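Long-range contacts in dimethyl-sulfide monooxygenase (Hyphomicrobium sulfonivorans, PDB 6AK1), which oxidises dimethyl sulfide to methanethiol and formaldehyde with FMN, NADH and molecular oxygen, the first step in degrading dimethyl sulfide: residues A[84-89]-A[117-122]; A[128-133]-A[217-222]; A[158-163]-A[204-209]. All coordinates share one frame; numbering follows the deposited sequence.

Contact 1. Residues A[84-89]-A[117-122]; sequences DPFGAI and RRLSTL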
# COMPACT_ATOMS: atom_id res chain seq x y z
N ASP A 84 4.94 3.46 -13.70
CA ASP A 84 5.24 4.19 -12.47
C ASP A 84 3.95 4.65 -11.80
O ASP A 84 3.15 5.36 -12.43
CB ASP A 84 6.15 5.37 -12.85
CG ASP A 84 6.29 6.42 -11.76
OD1 ASP A 84 6.16 6.12 -10.55
OD2 ASP A 84 6.57 7.58 -12.14
N PRO A 85 3.70 4.27 -10.54
CA PRO A 85 2.42 4.61 -9.90
C PRO A 85 2.28 6.07 -9.51
O PRO A 85 1.18 6.46 -9.10
CB PRO A 85 2.41 3.72 -8.65
CG PRO A 85 3.86 3.61 -8.29
CD PRO A 85 4.57 3.49 -9.64
N PHE A 86 3.36 6.86 -9.56
CA PHE A 86 3.24 8.30 -9.36
C PHE A 86 2.57 8.98 -10.54
O PHE A 86 2.12 10.13 -10.41
CB PHE A 86 4.62 8.94 -9.14
CG PHE A 86 5.24 8.66 -7.80
CD1 PHE A 86 5.72 7.39 -7.49
CD2 PHE A 86 5.39 9.67 -6.86
CE1 PHE A 86 6.32 7.13 -6.25
CE2 PHE A 86 6.00 9.43 -5.62
CZ PHE A 86 6.46 8.15 -5.32
N GLY A 87 2.48 8.29 -11.68
CA GLY A 87 2.19 8.97 -12.93
C GLY A 87 0.84 9.66 -12.97
O GLY A 87 0.73 10.80 -13.44
N ALA A 88 -0.22 8.99 -12.52
CA ALA A 88 -1.58 9.49 -12.68
C ALA A 88 -2.13 10.17 -11.43
O ALA A 88 -3.30 10.56 -11.43
CB ALA A 88 -2.51 8.36 -13.10
N ILE A 89 -1.32 10.34 -10.38
CA ILE A 89 -1.85 10.83 -9.11
C ILE A 89 -2.46 12.22 -9.26
O ILE A 89 -3.58 12.48 -8.80
CB ILE A 89 -0.76 10.82 -8.02
CG1 ILE A 89 -0.21 9.41 -7.83
CG2 ILE A 89 -1.32 11.38 -6.69
CD1 ILE A 89 -1.27 8.40 -7.47
N ARG A 117 11.49 14.45 -1.90
CA ARG A 117 10.94 15.53 -2.71
C ARG A 117 9.77 15.04 -3.55
O ARG A 117 8.77 15.75 -3.70
CB ARG A 117 12.02 16.15 -3.62
CG ARG A 117 11.52 17.36 -4.40
CD ARG A 117 12.60 17.97 -5.33
NE ARG A 117 12.81 17.15 -6.52
CZ ARG A 117 13.04 17.64 -7.73
NH1 ARG A 117 13.11 18.96 -7.91
NH2 ARG A 117 13.22 16.82 -8.77
N ARG A 118 9.87 13.83 -4.11
CA ARG A 118 8.77 13.34 -4.94
C ARG A 118 7.50 13.15 -4.12
O ARG A 118 6.41 13.44 -4.60
CB ARG A 118 9.18 12.04 -5.63
CG ARG A 118 10.39 12.17 -6.54
CD ARG A 118 10.83 10.81 -7.09
NE ARG A 118 9.81 10.25 -7.95
CZ ARG A 118 9.36 9.01 -7.91
NH1 ARG A 118 9.85 8.12 -7.05
NH2 ARG A 118 8.42 8.64 -8.76
N LEU A 119 7.63 12.66 -2.88
CA LEU A 119 6.45 12.48 -2.04
C LEU A 119 5.93 13.80 -1.50
O LEU A 119 4.72 14.01 -1.45
CB LEU A 119 6.76 11.50 -0.90
CG LEU A 119 6.91 10.04 -1.34
CD1 LEU A 119 7.58 9.22 -0.27
CD2 LEU A 119 5.56 9.45 -1.71
N SER A 120 6.83 14.71 -1.08
CA SER A 120 6.42 16.05 -0.67
C SER A 120 5.66 16.74 -1.79
O SER A 120 4.65 17.40 -1.54
CB SER A 120 7.62 16.93 -0.29
OG SER A 120 8.14 16.62 0.98
N THR A 121 6.16 16.62 -3.03
CA THR A 121 5.48 17.23 -4.17
C THR A 121 4.05 16.73 -4.31
O THR A 121 3.14 17.52 -4.55
CB THR A 121 6.28 16.96 -5.46
OG1 THR A 121 7.56 17.59 -5.36
CG2 THR A 121 5.54 17.50 -6.68
N LEU A 122 3.83 15.43 -4.12
CA LEU A 122 2.46 14.90 -4.21
C LEU A 122 1.60 15.39 -3.04
O LEU A 122 0.40 15.64 -3.21
CB LEU A 122 2.48 13.37 -4.24
CG LEU A 122 2.88 12.74 -5.58
CD1 LEU A 122 2.60 11.24 -5.55
CD2 LEU A 122 2.14 13.43 -6.73
O HOH W 1 7.95 5.32 -8.92
O HOH W 2 7.56 9.99 -11.63

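Contact 2. Residues A[128-133]-A[217-222]; sequences GRVAWN and SPQRTP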
# COMPACT_ATOMS: atom_id res chain seq x y z
N GLY A 128 -2.57 17.15 0.80
CA GLY A 128 -2.55 16.34 2.00
C GLY A 128 -3.26 15.01 1.91
O GLY A 128 -3.78 14.54 2.93
N ARG A 129 -3.30 14.38 0.74
CA ARG A 129 -4.06 13.16 0.57
C ARG A 129 -3.20 11.99 0.11
O ARG A 129 -3.73 11.04 -0.48
CB ARG A 129 -5.21 13.39 -0.41
CG ARG A 129 -6.32 14.29 0.12
CD ARG A 129 -7.49 14.28 -0.85
NE ARG A 129 -7.26 15.12 -2.02
CZ ARG A 129 -7.74 14.84 -3.24
NH1 ARG A 129 -8.43 13.72 -3.44
NH2 ARG A 129 -7.50 15.67 -4.25
N VAL A 130 -1.90 12.02 0.38
CA VAL A 130 -1.00 10.97 -0.09
C VAL A 130 -0.61 10.09 1.08
O VAL A 130 -0.45 10.55 2.22
CB VAL A 130 0.24 11.56 -0.79
CG1 VAL A 130 1.11 12.34 0.19
CG2 VAL A 130 1.06 10.45 -1.44
N ALA A 131 -0.49 8.80 0.80
CA ALA A 131 0.12 7.84 1.70
C ALA A 131 1.30 7.21 0.98
O ALA A 131 1.24 6.98 -0.23
CB ALA A 131 -0.88 6.77 2.14
N TRP A 132 2.36 6.94 1.73
CA TRP A 132 3.56 6.31 1.19
C TRP A 132 3.56 4.86 1.65
O TRP A 132 3.69 4.58 2.84
CB TRP A 132 4.82 7.04 1.67
CG TRP A 132 6.09 6.33 1.27
CD1 TRP A 132 6.26 5.48 0.20
CD2 TRP A 132 7.36 6.39 1.92
NE1 TRP A 132 7.55 5.04 0.15
CE2 TRP A 132 8.25 5.58 1.19
CE3 TRP A 132 7.84 7.07 3.05
CZ2 TRP A 132 9.59 5.41 1.56
CZ3 TRP A 132 9.17 6.92 3.41
CH2 TRP A 132 10.03 6.10 2.67
N ASN A 133 3.44 3.94 0.70
CA ASN A 133 3.57 2.52 1.01
C ASN A 133 5.05 2.14 0.91
O ASN A 133 5.59 2.00 -0.19
CB ASN A 133 2.70 1.69 0.08
CG ASN A 133 2.85 0.19 0.33
OD1 ASN A 133 2.78 -0.27 1.47
ND2 ASN A 133 3.10 -0.56 -0.74
N SER A 217 4.61 20.73 3.62
CA SER A 217 3.37 20.34 2.97
C SER A 217 2.28 20.11 4.02
O SER A 217 2.57 20.04 5.22
CB SER A 217 3.61 19.07 2.13
OG SER A 217 4.14 18.01 2.92
N PRO A 218 1.01 20.01 3.60
CA PRO A 218 -0.09 19.92 4.59
C PRO A 218 0.05 18.83 5.65
O PRO A 218 -0.29 19.08 6.81
CB PRO A 218 -1.32 19.69 3.70
CG PRO A 218 -1.01 20.45 2.46
CD PRO A 218 0.49 20.31 2.25
N GLN A 219 0.53 17.63 5.30
CA GLN A 219 0.73 16.57 6.28
C GLN A 219 2.17 16.49 6.78
O GLN A 219 2.42 15.81 7.78
CB GLN A 219 0.36 15.20 5.69
CG GLN A 219 -1.12 14.96 5.51
CD GLN A 219 -1.39 13.65 4.79
OE1 GLN A 219 -2.16 12.81 5.27
NE2 GLN A 219 -0.76 13.48 3.62
N ARG A 220 3.10 17.10 6.08
CA ARG A 220 4.51 17.05 6.37
C ARG A 220 5.05 15.67 6.02
O ARG A 220 5.65 15.50 5.02
CB ARG A 220 4.85 17.51 7.77
CG ARG A 220 5.27 18.95 7.80
CD ARG A 220 5.97 19.26 9.07
NE ARG A 220 6.13 20.66 9.32
CZ ARG A 220 7.25 21.31 9.15
NH1 ARG A 220 7.29 22.56 9.44
NH2 ARG A 220 8.29 20.70 8.67
N THR A 221 4.81 14.71 6.87
CA THR A 221 5.12 13.32 6.58
C THR A 221 3.88 12.65 6.00
O THR A 221 2.83 12.65 6.64
CB THR A 221 5.57 12.59 7.84
OG1 THR A 221 6.79 13.17 8.33
CG2 THR A 221 5.78 11.10 7.56
N PRO A 222 3.94 12.10 4.79
CA PRO A 222 2.79 11.37 4.26
C PRO A 222 2.41 10.22 5.20
O PRO A 222 3.23 9.74 5.98
CB PRO A 222 3.28 10.84 2.92
CG PRO A 222 4.78 10.86 3.03
CD PRO A 222 5.11 12.02 3.90

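Contact 3. Residues A[158-163]-A[204-209]; sequences YEMADE and KYYKVP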
# COMPACT_ATOMS: atom_id res chain seq x y z
N TYR A 158 17.57 -4.01 7.88
CA TYR A 158 16.63 -3.26 8.71
C TYR A 158 17.29 -2.13 9.48
O TYR A 158 16.64 -1.14 9.79
CB TYR A 158 15.89 -4.21 9.66
CG TYR A 158 14.79 -4.94 8.92
CD1 TYR A 158 13.65 -4.25 8.52
CD2 TYR A 158 14.91 -6.29 8.58
CE1 TYR A 158 12.65 -4.89 7.82
CE2 TYR A 158 13.91 -6.93 7.88
CZ TYR A 158 12.78 -6.23 7.50
OH TYR A 158 11.76 -6.85 6.81
N GLU A 159 18.59 -2.26 9.79
CA GLU A 159 19.34 -1.11 10.26
C GLU A 159 19.43 -0.05 9.17
O GLU A 159 19.31 1.16 9.43
CB GLU A 159 20.74 -1.56 10.71
CG GLU A 159 20.87 -2.04 12.17
CD GLU A 159 19.77 -2.99 12.61
OE1 GLU A 159 19.02 -2.63 13.56
OE2 GLU A 159 19.65 -4.10 12.02
N MET A 160 19.66 -0.48 7.93
CA MET A 160 19.63 0.42 6.80
C MET A 160 18.27 1.09 6.67
O MET A 160 18.18 2.32 6.52
CB MET A 160 19.95 -0.36 5.53
CG MET A 160 20.97 0.30 4.63
SD MET A 160 21.43 -0.81 3.29
CE MET A 160 22.06 -2.23 4.21
N ALA A 161 17.20 0.30 6.76
CA ALA A 161 15.86 0.84 6.59
C ALA A 161 15.51 1.83 7.70
O ALA A 161 14.83 2.83 7.45
CB ALA A 161 14.84 -0.31 6.53
N ASP A 162 15.97 1.56 8.93
CA ASP A 162 15.73 2.50 10.03
C ASP A 162 16.35 3.86 9.73
O ASP A 162 15.72 4.90 9.95
CB ASP A 162 16.30 1.96 11.34
CG ASP A 162 15.40 0.94 12.03
OD1 ASP A 162 14.16 1.02 11.91
OD2 ASP A 162 15.96 0.06 12.72
N GLU A 163 17.60 3.86 9.28
CA GLU A 163 18.27 5.13 9.05
C GLU A 163 17.70 5.85 7.85
O GLU A 163 17.64 7.08 7.83
CB GLU A 163 19.77 4.91 8.88
CG GLU A 163 20.59 6.20 9.01
CD GLU A 163 22.04 6.01 8.61
OE1 GLU A 163 22.61 4.94 8.92
OE2 GLU A 163 22.60 6.91 7.97
N LYS A 204 25.48 5.42 9.69
CA LYS A 204 26.35 4.39 9.12
C LYS A 204 26.14 4.27 7.62
O LYS A 204 27.09 3.96 6.89
CB LYS A 204 26.10 3.06 9.82
CG LYS A 204 26.87 1.87 9.23
CD LYS A 204 26.73 0.63 10.12
CE LYS A 204 27.12 -0.65 9.38
NZ LYS A 204 28.41 -0.55 8.64
N TYR A 205 24.93 4.53 7.12
CA TYR A 205 24.58 4.22 5.74
C TYR A 205 24.27 5.44 4.89
O TYR A 205 24.34 5.34 3.66
CB TYR A 205 23.37 3.28 5.68
CG TYR A 205 23.56 2.03 6.50
CD1 TYR A 205 24.33 0.98 6.02
CD2 TYR A 205 22.99 1.91 7.75
CE1 TYR A 205 24.52 -0.17 6.78
CE2 TYR A 205 23.17 0.79 8.50
CZ TYR A 205 23.93 -0.25 8.02
OH TYR A 205 24.10 -1.37 8.81
N TYR A 206 23.90 6.56 5.49
CA TYR A 206 23.54 7.73 4.70
C TYR A 206 24.24 8.97 5.25
O TYR A 206 24.41 9.12 6.46
CB TYR A 206 22.02 7.93 4.67
CG TYR A 206 21.32 6.74 4.07
CD1 TYR A 206 21.39 6.50 2.70
CD2 TYR A 206 20.64 5.83 4.86
CE1 TYR A 206 20.77 5.38 2.14
CE2 TYR A 206 20.01 4.72 4.31
CZ TYR A 206 20.08 4.51 2.96
OH TYR A 206 19.47 3.41 2.42
N LYS A 207 24.66 9.83 4.33
CA LYS A 207 25.19 11.14 4.66
C LYS A 207 24.33 12.14 3.91
O LYS A 207 24.36 12.18 2.68
CB LYS A 207 26.66 11.25 4.28
CG LYS A 207 27.39 12.39 4.96
CD LYS A 207 28.79 12.56 4.41
CE LYS A 207 29.47 13.75 5.05
NZ LYS A 207 28.56 14.94 5.08
N VAL A 208 23.53 12.91 4.64
CA VAL A 208 22.69 13.96 4.07
C VAL A 208 22.88 15.20 4.93
O VAL A 208 22.21 15.35 5.96
CB VAL A 208 21.21 13.52 4.00
CG1 VAL A 208 20.35 14.59 3.30
CG2 VAL A 208 21.07 12.18 3.29
N PRO A 209 23.81 16.10 4.57
CA PRO A 209 24.07 17.28 5.41
C PRO A 209 23.01 18.37 5.29
O PRO A 209 22.75 19.08 6.27
CB PRO A 209 25.43 17.78 4.91
CG PRO A 209 25.53 17.29 3.50
CD PRO A 209 24.83 15.93 3.51

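Contact 1. Residues A[84-89]-A[117-122]
F86 sets its CG anti to the carbonyl carbon (chi1 -73°), and R118, with its CG in the same position, then bends at chi3 (65°); together these turns lay the arginine's flat end over one face of the phenylalanine ring. The outcome is a cation-pi contact in the TIM barrel of this luciferase-like monooxygenase, joining the loop that leads into helix 89-94 to helix 112-126. R118 CZ stands 3.8 Å from the centroid of the F86 ring and almost on its normal. The two planes are tilted 35° apart, and the corner that dips lowest is NH2, with R118 NH2 3.2 Å from F86 CD1. That same nitrogen meets D84 tip to tip in a long salt bridge, R118 NH2 to D84 OD1 3.8 Å, the oxygen lying at the guanidinium edge. A water that donates to D84 OD2 and accepts from R118 NH2 spans the gap. D84 is steadied by an Asx turn, F86 N donating to D84 OD1 at 3.1 Å from above the carboxylate plane, so the same oxygen both helps hold the F86 backbone and faces the R118 guanidinium. At the other corner R118 NH1 forms a salt bridge with E110, which helps fix the rotation of the guanidinium. Two leucines approach the ring obliquely, L122 CD1 at 3.5 Å from F86 CD2 and L119 CD2 at 3.9 Å from F86 CE2. V103 and A105 of strand 100-106 also touch the F86 side chain. An alanine at F86 removes the ring under R118, which would probably leave the guanidinium freer to turn and open a gap beside both leucines. The other branch of L122 crosses the I89 side chain at about a right angle, with L122 CD2 4.0 Å from I89 CG2.

Contact 2. Residues A[128-133]-A[217-222]
Q219 reaches across to G128 and V130 with a chain that is extended beyond CG. Its CB heads toward the 128-133 segment, and CG then passes over the glycine, Q219 CG lying 3.7 Å from G128 O. The amide carbon sits tighter still, Q219 CD 3.2 Å from G128 O. At the tip the two branches part. OE1 accepts from the backbone N of R432, while NE2 donates above all to D123 OD1 and also to the strand, Q219 NE2 to V130 O 3.3 Å with an N-H...O angle of 159°, arriving in the carbonyl plane on a lone pair. S217 OG binds the other oxygen of the D123 carboxylate. Beside the amide, G128 CA is 4.0 Å from P218 CB; at phi 87° this position calls for glycine, since a CB would be jammed against the preceding carbonyl O and crowd P218 CB. Further along, chi1 of V130 (66°) sets CG1 between its own backbone N and carbonyl carbon, which brings V130 CG1 3.8 Å from P222 CB, and P222 CG rests 4.1 Å from W132 CB. The 217-222 loop feeds into strand 223-227, the parallel barrel neighbour of strand 130-135, with D123 of helix 112-126 gripping its glutamine and W172 of helix 157-174 touching P222.

Contact 3. Residues A[158-163]-A[204-209]
E163 grips the backbone of Y205 and Y206 with both carboxylate oxygens. Y205 N donates to E163 OE1 at 3.0 Å on the syn side, and Y206 N to E163 OE2 at 2.8 Å from above the carboxylate plane. CG of E163 anti to the backbone N (chi1 -165°), and an extended chain beyond it, carry the acid straight out from its helix to these N-H groups. One turn back, M160 CG lies over a face of the Y205 ring in a CH-pi contact, 3.9 Å from the ring centroid, with the sulfur placed obliquely as a Met-aromatic neighbour; K204 CG covers the opposite face. The Y206 ring turns its edge to the helix backbone, Y206 CE2 3.7 Å from M160 O. In the next shell, H201 NE2 hydrogen-bonds E163 OE2 and probably helps position the acid, E156 takes the hydroxyl of Y205, and E159, whose CB lies 3.9 Å from Y205 OH, forms a salt bridge with R232 of helix 232-240. The gripped residues lie between strands 201-202 and 207-208 of a small antiparallel hairpin, held against the N-terminal part of helix 157-174, while P112 of helix 112-126 touches Y206.

Contacts 1 and 2 are neighbours, their centres 11 Å apart, and meet where L119 CD1 packs 3.6 Å from W132 CD2; helix 112-126 is followed in the chain by strand 130-135. Both approach T104 and D58, which probably bind FMN: the side chains of F86 and W132 lie about 7 Å and 6 Å from that of T104, which N133 also hydrogen-bonds, and the D84 side chain is about 6 Å from that of D58. Contact 3 stands apart, touching neither: its nearest atoms are about 8 Å from contact 2, with centres 21 Å apart. Yet it includes Y158, which probably binds FMN, and helix 157-174 continues from there to W172, beside P222 of contact 2.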